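PDB 7AMK: proto-oncogene tyrosine-protein kinase receptor Ret from Danio rerio, which is a receptor tyrosine kinase whose cadherin-like extracellular domains probably recognise GDNF bound to its GFR-alpha co-receptor, leading to tyrosine phosphorylation inside the cell. Local coordinates for residues Asp228-Ser233 against Val339-Phe344; Asp243-Phe248 against Thr358-Pro363; Val362-Ser367 against Val388-Cys393; Lys397-Thr402 against Ala458-Asn463. The protein carries 4 engineered substitutions. All coordinates share one frame; numbering follows the deposited sequence.

How the contacts relate
Contact 1 lies nearest the centre of the chain, at the calcium-bound entry to the third cadherin-like domain. Contact 2 is at the far end of that domain, its centre 36 Å from contact 1; both reach the sheet of neighbouring strands 331-341 and 350-359. Along the chain their segments alternate. Val-362 and Pro-363 carry the chain from contact 2 into contact 3, and contact 4 follows in the fourth domain. Contacts 2, 3 and 4 touch one another, centres 11 to 16 Å apart: Phe-248 meets Asn-392, and Ala-458 meets Phe-366 and Val-390. Calcium thus marks one end of the third domain; packing and a probable Phe-248 to Lys-397 backbone hydrogen bond join the other to the fourth.

Contact 1. Residues Asp228-Ser233 against Val339-Phe344; sequences DEDDNS and VNDTTF. With CA (calcium ion), chain M; CA (calcium ion), chain N; CA (calcium ion), chain L; NAG (2-acetamido-2-deoxy-beta-D-glucopyranose), chain E.
Asp-230 and Phe-344 bring the two backbones closest, with CA atoms 5.7 Å apart. Residues 228-233 form an irregular linker, while 339-344 leave a strand at Asp-341 and enter a type I beta turn. That turn is closed by the bond from Phe-344 N to Asp-341 O (3.2 Å), which brings Asp-341, Thr-343 and Phe-344 round to face the linker.

The carboxylates of Asp-230 and Asp-341 meet tip to tip, their planes only 11° from parallel. Asp-230 CG is anti to its backbone N (chi1 -180°), and the OD2 branch lies 2.4 Å from Asp-341 OD1. Thr-343 OG1 donates to the anti lone pair of the same Asp-230 OD2 at 2.5 Å. The other branches turn to one calcium ion: Asp-230 OD1 binds at 2.3 Å, Asp-341 OD2 at 2.5 Å and the carbonyl Asn-232 O at 2.3 Å. Asp-263, Asp-265 and Asn-277 complete this site. Beside the acids, the Phe-344 ring carries Ser-233 CB over its centre, 4.0 Å from the centroid and 9° off the normal, and puts its edge against the backbone of Asp-231.

Asp-228 OD1, Glu-229 O and Asp-231 OD1 hold a second calcium, and Asp-231 OD2, which also has Asn-143 as a partner, binds a third. Glu-142 from the preceding domain shares both, the pattern of a cadherin interdomain linker. At the first site, metal binding by one oxygen of each acid would offset much of the repulsion between the two carboxylates.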
# COMPACT_ATOMS: atom_id res chain seq x y z
N ASP A 228 -22.45 -9.54 25.73
CA ASP A 228 -23.00 -9.50 24.39
C ASP A 228 -23.24 -10.91 23.90
O ASP A 228 -22.51 -11.85 24.23
CB ASP A 228 -22.03 -8.78 23.45
CG ASP A 228 -22.61 -8.53 22.10
OD1 ASP A 228 -23.61 -7.81 22.02
OD2 ASP A 228 -22.04 -9.02 21.11
N GLU A 229 -24.26 -11.07 23.07
CA GLU A 229 -24.41 -12.29 22.30
C GLU A 229 -24.59 -11.90 20.84
O GLU A 229 -24.80 -10.73 20.51
CB GLU A 229 -25.56 -13.15 22.81
CG GLU A 229 -26.91 -12.67 22.42
CD GLU A 229 -27.99 -13.67 22.84
OE1 GLU A 229 -27.64 -14.66 23.52
OE2 GLU A 229 -29.18 -13.47 22.50
N ASP A 230 -24.48 -12.89 19.96
CA ASP A 230 -24.53 -12.65 18.51
C ASP A 230 -26.00 -12.60 18.13
O ASP A 230 -26.64 -13.61 17.88
CB ASP A 230 -23.75 -13.75 17.77
CG ASP A 230 -23.75 -13.56 16.24
OD1 ASP A 230 -24.24 -12.55 15.70
OD2 ASP A 230 -23.23 -14.47 15.57
N ASP A 231 -26.55 -11.38 18.11
CA ASP A 231 -27.97 -11.21 17.82
C ASP A 231 -28.20 -10.14 16.76
O ASP A 231 -29.30 -9.58 16.68
CB ASP A 231 -28.77 -10.92 19.10
CG ASP A 231 -28.41 -9.55 19.74
OD1 ASP A 231 -27.50 -8.85 19.25
OD2 ASP A 231 -29.06 -9.17 20.74
N ASN A 232 -27.18 -9.83 15.96
CA ASN A 232 -27.29 -8.89 14.87
C ASN A 232 -26.62 -9.47 13.64
O ASN A 232 -25.49 -9.96 13.73
CB ASN A 232 -26.68 -7.53 15.23
CG ASN A 232 -27.46 -6.80 16.30
OD1 ASN A 232 -28.39 -6.04 16.00
ND2 ASN A 232 -27.11 -7.03 17.56
N SER A 233 -27.32 -9.44 12.50
CA SER A 233 -26.71 -9.96 11.30
C SER A 233 -25.83 -8.91 10.63
O SER A 233 -26.06 -7.71 10.77
CB SER A 233 -27.77 -10.42 10.31
OG SER A 233 -28.70 -9.39 10.09
N VAL A 339 -20.59 -14.21 2.82
CA VAL A 339 -20.16 -13.94 4.18
C VAL A 339 -21.24 -14.43 5.14
O VAL A 339 -22.38 -13.96 5.11
CB VAL A 339 -19.88 -12.44 4.39
CG1 VAL A 339 -19.71 -12.17 5.87
CG2 VAL A 339 -18.63 -11.99 3.62
N ASN A 340 -20.88 -15.37 6.01
CA ASN A 340 -21.86 -16.06 6.85
C ASN A 340 -21.53 -15.81 8.32
O ASN A 340 -20.46 -16.21 8.79
CB ASN A 340 -21.86 -17.54 6.51
CG ASN A 340 -22.91 -18.34 7.24
OD1 ASN A 340 -23.49 -17.90 8.22
ND2 ASN A 340 -23.14 -19.56 6.75
N ASP A 341 -22.43 -15.13 9.04
CA ASP A 341 -22.37 -15.00 10.50
C ASP A 341 -22.84 -16.32 11.10
O ASP A 341 -24.04 -16.57 11.23
CB ASP A 341 -23.24 -13.85 10.97
CG ASP A 341 -23.14 -13.59 12.49
OD1 ASP A 341 -22.60 -14.46 13.25
OD2 ASP A 341 -23.60 -12.50 12.91
N THR A 342 -21.89 -17.16 11.51
CA THR A 342 -22.19 -18.57 11.77
C THR A 342 -23.12 -18.75 12.97
O THR A 342 -24.04 -19.58 12.92
CB THR A 342 -20.89 -19.33 12.00
OG1 THR A 342 -20.14 -18.67 13.04
CG2 THR A 342 -20.07 -19.37 10.70
N THR A 343 -22.89 -18.01 14.04
CA THR A 343 -23.68 -18.14 15.26
C THR A 343 -24.89 -17.21 15.30
O THR A 343 -25.51 -17.07 16.35
CB THR A 343 -22.80 -17.88 16.50
OG1 THR A 343 -22.13 -16.63 16.35
CG2 THR A 343 -21.75 -18.96 16.66
N PHE A 344 -25.22 -16.55 14.19
CA PHE A 344 -26.45 -15.76 14.18
C PHE A 344 -27.65 -16.69 13.98
O PHE A 344 -27.70 -17.41 12.97
CB PHE A 344 -26.42 -14.69 13.10
CG PHE A 344 -27.69 -13.88 13.04
CD1 PHE A 344 -27.91 -12.85 13.95
CD2 PHE A 344 -28.67 -14.18 12.10
CE1 PHE A 344 -29.09 -12.11 13.90
CE2 PHE A 344 -29.84 -13.44 12.05
CZ PHE A 344 -30.06 -12.41 12.95
CA CA M . -25.49 -8.43 20.61
CA CA N . -23.52 -10.63 14.61
CA CA L . -29.04 -7.05 21.52
C1 NAG E . -24.06 -20.50 7.32
C2 NAG E . -24.61 -21.51 6.31
C3 NAG E . -25.51 -22.52 7.01
C4 NAG E . -24.85 -23.13 8.25
C5 NAG E . -24.26 -22.03 9.14
C6 NAG E . -23.43 -22.56 10.30
C7 NAG E . -25.00 -20.84 3.96
C8 NAG E . -23.78 -21.65 3.61
N2 NAG E . -25.35 -20.83 5.26
O3 NAG E . -25.90 -23.55 6.10
O4 NAG E . -25.86 -23.77 9.01
O5 NAG E . -23.39 -21.18 8.37
O6 NAG E . -23.03 -23.91 10.14
O7 NAG E . -25.65 -20.23 3.11
O HOH W 1 -30.06 -6.29 19.56
O HOH W 2 -31.00 -7.74 22.57

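Contact 2. Residues Asp243-Phe248 against Thr358-Pro363; sequences DVLVEF and TVLPVP. With FUC (alpha-L-fucopyranose), chain F.
Leu-245 and Val-246 pair in parallel with Thr-358 and Val-359, joining outermost strand 241-246 to strand 350-359. In a cadherin-like beta sandwich this corresponds to the A'-G pairing, where the first part of the domain runs alongside its last strand.

Three backbone hydrogen bonds define the register. Thr-358 N donates to Val-244 O (2.7 Å, 175° at the hydrogen), and Thr-358 O accepts from Val-246 N at 2.7 Å, so Thr-358 is gripped through both its polar backbone atoms. Leu-360 N reaches Val-246 O at 2.9 Å, with a more bent angle of 147°, at the point where both segments leave regular strand geometry.

Apolar contacts cover the two faces of the ladder. On the face of Leu-245 and Thr-358, the leucine leans across its partner. Its CD1 is staggered beside CA instead of anti to it (chi2 63°) and comes 3.4 Å from Thr-358 CG2, tighter than van der Waals contact. The same CD1 meets Leu-360 CD1 at 3.5 Å. On the other face Val-246 and Val-359 stand side by side and point the same way, Val-246 CB lying 3.8 Å from Val-359 CG2; Phe-256 covers Val-246.

Sugar contributes on the outer face: the fucose of the Asn-356 glycan sets its C6 against Leu-245 CB, while Asp-243 OD1 is hydrogen-bonded to Asn-356 ND2.

Mixed contacts finish the pairing. The extended Glu-247 lays its CG over one face of the Phe-248 ring, offset toward the rim, and carries OE1 to 3.4 Å from Leu-360 CD1, and Val-362 CG2 rests 3.4 Å from Glu-247 O.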
# COMPACT_ATOMS: atom_id res chain seq x y z
N ASP A 243 -16.22 -2.73 -8.20
CA ASP A 243 -15.64 -2.86 -9.54
C ASP A 243 -14.13 -2.88 -9.43
O ASP A 243 -13.52 -1.99 -8.83
CB ASP A 243 -16.10 -1.70 -10.43
CG ASP A 243 -17.57 -1.82 -10.87
OD1 ASP A 243 -18.23 -2.83 -10.57
OD2 ASP A 243 -18.06 -0.87 -11.53
N VAL A 244 -13.51 -3.91 -10.01
CA VAL A 244 -12.07 -4.09 -9.95
C VAL A 244 -11.51 -4.16 -11.37
O VAL A 244 -12.01 -4.91 -12.21
CB VAL A 244 -11.69 -5.36 -9.17
CG1 VAL A 244 -10.24 -5.73 -9.49
CG2 VAL A 244 -11.91 -5.13 -7.68
N LEU A 245 -10.47 -3.37 -11.62
CA LEU A 245 -9.73 -3.39 -12.87
C LEU A 245 -8.33 -3.89 -12.58
O LEU A 245 -7.65 -3.36 -11.69
CB LEU A 245 -9.68 -2.00 -13.52
CG LEU A 245 -8.94 -1.95 -14.87
CD1 LEU A 245 -9.62 -2.82 -15.92
CD2 LEU A 245 -8.72 -0.53 -15.41
N VAL A 246 -7.91 -4.92 -13.31
CA VAL A 246 -6.53 -5.40 -13.30
C VAL A 246 -5.92 -5.07 -14.66
O VAL A 246 -6.36 -5.60 -15.69
CB VAL A 246 -6.44 -6.90 -13.03
CG1 VAL A 246 -4.97 -7.31 -12.99
CG2 VAL A 246 -7.17 -7.26 -11.76
N GLU A 247 -4.90 -4.21 -14.65
CA GLU A 247 -4.25 -3.80 -15.89
C GLU A 247 -2.75 -3.69 -15.65
O GLU A 247 -2.07 -4.72 -15.58
CB GLU A 247 -4.84 -2.47 -16.38
CG GLU A 247 -4.30 -2.03 -17.77
CD GLU A 247 -5.14 -0.93 -18.43
OE1 GLU A 247 -5.96 -0.28 -17.73
OE2 GLU A 247 -4.99 -0.72 -19.65
N PHE A 248 -2.25 -2.46 -15.50
CA PHE A 248 -0.80 -2.25 -15.42
C PHE A 248 -0.21 -2.72 -14.10
O PHE A 248 0.99 -2.94 -14.03
CB PHE A 248 -0.48 -0.77 -15.64
CG PHE A 248 -0.90 -0.28 -16.99
CD1 PHE A 248 -0.21 -0.66 -18.13
CD2 PHE A 248 -2.00 0.54 -17.13
CE1 PHE A 248 -0.59 -0.23 -19.38
CE2 PHE A 248 -2.39 0.98 -18.38
CZ PHE A 248 -1.70 0.59 -19.50
N THR A 358 -12.55 -6.83 -14.03
CA THR A 358 -12.07 -6.70 -15.40
C THR A 358 -10.56 -6.86 -15.40
O THR A 358 -9.86 -6.08 -14.75
CB THR A 358 -12.47 -5.35 -16.00
OG1 THR A 358 -13.88 -5.34 -16.27
CG2 THR A 358 -11.72 -5.09 -17.30
N VAL A 359 -10.06 -7.86 -16.12
CA VAL A 359 -8.62 -8.05 -16.30
C VAL A 359 -8.31 -7.79 -17.76
O VAL A 359 -8.65 -8.59 -18.64
CB VAL A 359 -8.16 -9.45 -15.87
CG1 VAL A 359 -6.64 -9.61 -16.06
CG2 VAL A 359 -8.58 -9.73 -14.42
N LEU A 360 -7.65 -6.65 -18.04
CA LEU A 360 -7.24 -6.37 -19.41
C LEU A 360 -5.84 -6.91 -19.65
O LEU A 360 -5.04 -7.02 -18.71
CB LEU A 360 -7.25 -4.88 -19.68
CG LEU A 360 -8.46 -4.10 -19.18
CD1 LEU A 360 -8.10 -2.64 -19.05
CD2 LEU A 360 -9.61 -4.26 -20.14
N PRO A 361 -5.53 -7.25 -20.89
CA PRO A 361 -4.16 -7.60 -21.25
C PRO A 361 -3.28 -6.37 -21.35
O PRO A 361 -3.74 -5.25 -21.60
CB PRO A 361 -4.32 -8.26 -22.63
CG PRO A 361 -5.49 -7.54 -23.21
CD PRO A 361 -6.43 -7.31 -22.06
N VAL A 362 -1.99 -6.58 -21.16
CA VAL A 362 -1.03 -5.49 -21.24
C VAL A 362 -0.12 -5.74 -22.44
O VAL A 362 0.69 -6.69 -22.43
CB VAL A 362 -0.24 -5.34 -19.94
CG1 VAL A 362 0.91 -4.37 -20.12
CG2 VAL A 362 -1.19 -4.86 -18.82
N PRO A 363 -0.22 -4.94 -23.50
CA PRO A 363 0.68 -5.11 -24.65
C PRO A 363 2.11 -4.75 -24.29
O PRO A 363 2.35 -3.91 -23.42
CB PRO A 363 0.11 -4.13 -25.68
CG PRO A 363 -0.53 -3.06 -24.85
CD PRO A 363 -1.11 -3.77 -23.65
C1 FUC F . -15.90 -0.47 -16.11
C2 FUC F . -16.39 0.93 -15.69
C3 FUC F . -16.48 1.02 -14.16
C4 FUC F . -15.12 0.68 -13.53
C5 FUC F . -14.61 -0.67 -14.07
C6 FUC F . -13.18 -0.97 -13.68
O2 FUC F . -17.62 1.24 -16.31
O3 FUC F . -16.82 2.34 -13.74
O4 FUC F . -14.17 1.70 -13.81
O5 FUC F . -14.66 -0.74 -15.51

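Contact 3. Residues Val362-Ser367 against Val388-Cys393; sequences VPIRFS and VCVENC
Arg-365 and Glu-391 lie side by side, and the guanidinium grips the carboxylate side-on in a two-nitrogen salt bridge: NE to Glu-391 OE1 at 3.0 Å and NH2 to Glu-391 OE2 at 2.9 Å. Arg-365 CG lies between backbone N and carbonyl carbon (chi1 68°), the chain extended to NE. The flat groups are turned 56° apart, so that NE meets OE1 from above the carboxylate plane, whereas NH2 meets OE2 on the syn side. The same residues are tied through their backbones, Glu-391 N donating to Arg-365 O at 2.6 Å.

Next to this pair, Val-390 CG1 sits over the centre of the Phe-366 ring, 4.0 Å from the centroid and 7° off the normal, a CH-pi contact.

A second shell fixes these groups. Pro-363 CG covers one guanidinium face, 3.6 Å above its plane. Two waters each join Pro-363 O to Glu-391 O, and one of them also accepts from Arg-365 N. On the other segment, a type II turn places Glu-391 at its second position, closed by Cys-393 N to Val-390 O (3.0 Å) and cross-linked by the Cys-389 to Cys-393 disulfide.

Lys-304 and Ala-305 of the second subunit pack against Glu-391 and Asn-392. Inward, Phe-366 reaches Val-456 and Ala-458 on strand 451-460, Thr-469 on strand 466-475 and Tyr-403 on strand 401-407, joining the interdomain loop to the fourth domain's sheet.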
# COMPACT_ATOMS: atom_id res chain seq x y z
N VAL A 362 -1.99 -6.58 -21.16
CA VAL A 362 -1.03 -5.49 -21.24
C VAL A 362 -0.12 -5.74 -22.44
O VAL A 362 0.69 -6.69 -22.43
CB VAL A 362 -0.24 -5.34 -19.94
CG1 VAL A 362 0.91 -4.37 -20.12
CG2 VAL A 362 -1.19 -4.86 -18.82
N PRO A 363 -0.22 -4.94 -23.50
CA PRO A 363 0.68 -5.11 -24.65
C PRO A 363 2.11 -4.75 -24.29
O PRO A 363 2.35 -3.91 -23.42
CB PRO A 363 0.11 -4.13 -25.68
CG PRO A 363 -0.53 -3.06 -24.85
CD PRO A 363 -1.11 -3.77 -23.65
N ILE A 364 3.05 -5.43 -24.93
CA ILE A 364 4.47 -5.20 -24.73
C ILE A 364 4.99 -4.64 -26.05
O ILE A 364 5.01 -5.33 -27.07
CB ILE A 364 5.22 -6.48 -24.33
CG1 ILE A 364 4.64 -7.09 -23.05
CG2 ILE A 364 6.70 -6.21 -24.18
CD1 ILE A 364 4.74 -6.17 -21.83
N ARG A 365 5.41 -3.38 -26.04
CA ARG A 365 5.67 -2.72 -27.30
C ARG A 365 6.22 -1.32 -27.04
O ARG A 365 5.74 -0.61 -26.15
CB ARG A 365 4.38 -2.63 -28.14
CG ARG A 365 3.32 -1.70 -27.54
CD ARG A 365 2.00 -1.78 -28.30
NE ARG A 365 1.00 -0.90 -27.70
CZ ARG A 365 -0.31 -1.04 -27.82
NH1 ARG A 365 -0.84 -2.05 -28.50
NH2 ARG A 365 -1.11 -0.15 -27.24
N PHE A 366 7.24 -0.95 -27.80
CA PHE A 366 7.68 0.43 -27.81
C PHE A 366 6.72 1.26 -28.64
O PHE A 366 6.06 0.76 -29.55
CB PHE A 366 9.09 0.56 -28.38
CG PHE A 366 10.17 -0.05 -27.53
CD1 PHE A 366 10.67 0.62 -26.42
CD2 PHE A 366 10.74 -1.28 -27.87
CE1 PHE A 366 11.69 0.07 -25.64
CE2 PHE A 366 11.75 -1.84 -27.09
CZ PHE A 366 12.23 -1.15 -25.97
N SER A 367 6.63 2.55 -28.32
CA SER A 367 5.96 3.45 -29.24
C SER A 367 6.64 3.37 -30.60
O SER A 367 7.77 2.87 -30.74
CB SER A 367 5.97 4.87 -28.72
OG SER A 367 7.20 5.48 -29.02
N VAL A 388 15.10 4.09 -21.79
CA VAL A 388 14.26 3.37 -22.74
C VAL A 388 13.18 2.65 -21.94
O VAL A 388 13.41 2.21 -20.82
CB VAL A 388 15.06 2.36 -23.60
CG1 VAL A 388 16.06 3.10 -24.47
CG2 VAL A 388 15.75 1.32 -22.72
N CYS A 389 12.00 2.54 -22.55
CA CYS A 389 10.82 2.08 -21.83
C CYS A 389 9.75 1.68 -22.84
O CYS A 389 9.44 2.44 -23.77
CB CYS A 389 10.38 3.22 -20.89
SG CYS A 389 8.75 3.21 -20.07
N VAL A 390 9.20 0.46 -22.71
CA VAL A 390 8.06 0.06 -23.53
C VAL A 390 6.85 0.91 -23.15
O VAL A 390 6.87 1.62 -22.14
CB VAL A 390 7.74 -1.44 -23.39
CG1 VAL A 390 8.77 -2.29 -24.13
CG2 VAL A 390 7.66 -1.82 -21.91
N GLU A 391 5.78 0.83 -23.93
CA GLU A 391 4.62 1.68 -23.67
C GLU A 391 4.08 1.46 -22.26
O GLU A 391 3.86 0.33 -21.82
CB GLU A 391 3.53 1.40 -24.72
CG GLU A 391 2.29 2.29 -24.60
CD GLU A 391 1.21 1.90 -25.59
OE1 GLU A 391 1.48 1.91 -26.81
OE2 GLU A 391 0.09 1.55 -25.15
N ASN A 392 3.91 2.57 -21.53
CA ASN A 392 3.35 2.60 -20.18
C ASN A 392 4.16 1.77 -19.18
O ASN A 392 3.66 1.47 -18.09
CB ASN A 392 1.88 2.15 -20.16
CG ASN A 392 0.96 3.19 -20.77
OD1 ASN A 392 1.10 4.39 -20.53
ND2 ASN A 392 0.01 2.73 -21.57
N CYS A 393 5.40 1.43 -19.53
CA CYS A 393 6.25 0.65 -18.64
C CYS A 393 6.34 1.26 -17.24
O CYS A 393 6.53 0.53 -16.27
CB CYS A 393 7.65 0.49 -19.23
SG CYS A 393 8.81 1.75 -18.64
O HOH W 3 1.78 -1.46 -22.12
O HOH W 4 4.30 -2.30 -23.38

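Contact 4. Residues Lys397-Thr402 against Ala458-Asn463; sequences KGIDVT and AQEQQN. With NAG (2-acetamido-2-deoxy-beta-D-glucopyranose), chain D.
Ile-399 and Glu-460 cross at about a right angle, with Ile-399 CG2 touching the aliphatic Glu-460 CG at 4.1 Å. The glutamate chain bends sharply there, chi2 of -85° turning CD aside, and its carboxylate goes back to its own segment. OE1 accepts from Asn-463 N at 2.7 Å, on the syn side, and OE2 takes a weak bond from Gln-462 N. The two N-H groups thus hold the buried acid and brace the bend that follows the strand.

Asp-400 and Gln-461 meet at a slant. Asp-400 CG is anti to its backbone N (chi1 -178°), and the carboxylate approaches the methylene part of the glutamine, OD2 lying 3.3 Å from Gln-461 CG. Further in, Val-401 CG1 rests on Ala-458 CB at 3.7 Å, while Val-401 CG2 leans over Glu-460. Val-401 and Glu-460 share one face of the sheet; Thr-402 and Gln-459 project from the other.

Antiparallel pairing underlies these orientations. Thr-402 and Gln-459 form a hydrogen-bonded pair, Thr-402 N to Gln-459 O at 3.0 Å and Gln-459 N to Thr-402 O at 2.9 Å, and Val-401 with Glu-460 is the non-hydrogen-bonded pair next to it. One more bond, Gln-461 N to Asp-400 O (3.0 Å), closes the ladder beyond the Val-401 and Glu-460 pair.

Strand 401-407 is the outermost of its sheet and 451-460 its neighbour, which pairs in turn with strand 466-475 through Ala-458 and Ala-467. Ile-399 packs on Arg-250 and Val-327 of the third domain, and Lys-397 bonds to the backbone of Phe-248, so this sheet corner abuts the domain boundary.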
# COMPACT_ATOMS: atom_id res chain seq x y z
N LYS A 397 3.72 -2.93 -12.57
CA LYS A 397 4.01 -3.52 -11.27
C LYS A 397 3.69 -5.00 -11.37
O LYS A 397 2.57 -5.37 -11.73
CB LYS A 397 3.20 -2.85 -10.15
N GLY A 398 4.66 -5.86 -11.05
CA GLY A 398 4.50 -7.28 -11.26
C GLY A 398 4.80 -7.76 -12.67
O GLY A 398 4.54 -8.93 -12.99
N ILE A 399 5.35 -6.89 -13.52
CA ILE A 399 5.70 -7.21 -14.90
C ILE A 399 7.19 -6.94 -15.05
O ILE A 399 7.63 -5.79 -14.92
CB ILE A 399 4.90 -6.37 -15.90
CG1 ILE A 399 3.39 -6.50 -15.63
CG2 ILE A 399 5.26 -6.76 -17.32
CD1 ILE A 399 2.54 -5.48 -16.35
N ASP A 400 7.96 -7.98 -15.32
CA ASP A 400 9.41 -7.85 -15.45
C ASP A 400 9.79 -7.77 -16.92
O ASP A 400 9.59 -8.72 -17.68
CB ASP A 400 10.12 -9.02 -14.77
CG ASP A 400 11.63 -8.89 -14.84
OD1 ASP A 400 12.13 -7.82 -15.25
OD2 ASP A 400 12.32 -9.87 -14.48
N VAL A 401 10.35 -6.63 -17.32
CA VAL A 401 10.85 -6.43 -18.68
C VAL A 401 12.33 -6.09 -18.58
O VAL A 401 12.73 -5.24 -17.77
CB VAL A 401 10.08 -5.32 -19.41
CG1 VAL A 401 10.76 -4.96 -20.74
CG2 VAL A 401 8.62 -5.74 -19.63
N THR A 402 13.14 -6.78 -19.38
CA THR A 402 14.57 -6.55 -19.44
C THR A 402 14.93 -5.99 -20.81
O THR A 402 14.35 -6.39 -21.82
CB THR A 402 15.33 -7.84 -19.19
OG1 THR A 402 14.83 -8.83 -20.09
CG2 THR A 402 15.10 -8.32 -17.75
N ALA A 458 13.39 -5.22 -25.85
CA ALA A 458 12.78 -5.47 -24.57
C ALA A 458 12.22 -6.88 -24.57
O ALA A 458 11.80 -7.38 -25.61
CB ALA A 458 11.67 -4.45 -24.27
N GLN A 459 12.22 -7.52 -23.40
CA GLN A 459 11.74 -8.89 -23.26
C GLN A 459 10.95 -8.99 -21.96
O GLN A 459 11.51 -8.78 -20.87
CB GLN A 459 12.92 -9.89 -23.27
CG GLN A 459 12.51 -11.35 -22.95
CD GLN A 459 13.64 -12.39 -23.10
OE1 GLN A 459 14.71 -12.11 -23.64
NE2 GLN A 459 13.37 -13.59 -22.62
N GLU A 460 9.66 -9.31 -22.08
CA GLU A 460 8.86 -9.67 -20.92
C GLU A 460 9.23 -11.08 -20.48
O GLU A 460 9.41 -11.97 -21.32
CB GLU A 460 7.37 -9.57 -21.27
CG GLU A 460 6.41 -9.56 -20.07
CD GLU A 460 6.05 -10.96 -19.60
OE1 GLU A 460 5.83 -11.85 -20.45
OE2 GLU A 460 5.96 -11.17 -18.36
N GLN A 461 9.37 -11.29 -19.17
CA GLN A 461 10.02 -12.52 -18.70
C GLN A 461 9.06 -13.71 -18.65
O GLN A 461 9.38 -14.79 -19.15
CB GLN A 461 10.66 -12.30 -17.32
CG GLN A 461 11.96 -11.49 -17.35
CD GLN A 461 12.87 -11.83 -18.53
OE1 GLN A 461 12.79 -11.20 -19.58
NE2 GLN A 461 13.74 -12.83 -18.35
N GLN A 462 7.88 -13.52 -18.07
CA GLN A 462 6.96 -14.65 -17.90
C GLN A 462 6.61 -15.32 -19.23
O GLN A 462 6.58 -16.55 -19.32
CB GLN A 462 5.70 -14.20 -17.18
CG GLN A 462 4.64 -15.27 -17.14
CD GLN A 462 3.61 -15.03 -16.07
OE1 GLN A 462 3.71 -14.07 -15.29
NE2 GLN A 462 2.61 -15.90 -16.01
N ASN A 463 6.33 -14.53 -20.27
CA ASN A 463 5.91 -15.10 -21.55
C ASN A 463 6.96 -15.00 -22.65
O ASN A 463 6.75 -15.54 -23.74
CB ASN A 463 4.62 -14.41 -22.05
CG ASN A 463 3.50 -14.51 -21.05
OD1 ASN A 463 3.41 -13.70 -20.13
ND2 ASN A 463 2.63 -15.49 -21.23
C1 NAG D . 6.29 -10.99 -9.10
C2 NAG D . 7.53 -11.89 -9.15
C3 NAG D . 8.57 -11.41 -8.14
C4 NAG D . 8.89 -9.94 -8.34
C5 NAG D . 7.61 -9.11 -8.33
C6 NAG D . 7.83 -7.66 -8.67
C7 NAG D . 7.05 -13.84 -7.72
C8 NAG D . 6.68 -15.29 -7.70
N2 NAG D . 7.18 -13.28 -8.93
O3 NAG D . 9.75 -12.20 -8.30
O4 NAG D . 9.75 -9.47 -7.31
O5 NAG D . 6.68 -9.62 -9.30
O6 NAG D . 7.91 -7.46 -10.08
O7 NAG D . 7.23 -13.20 -6.68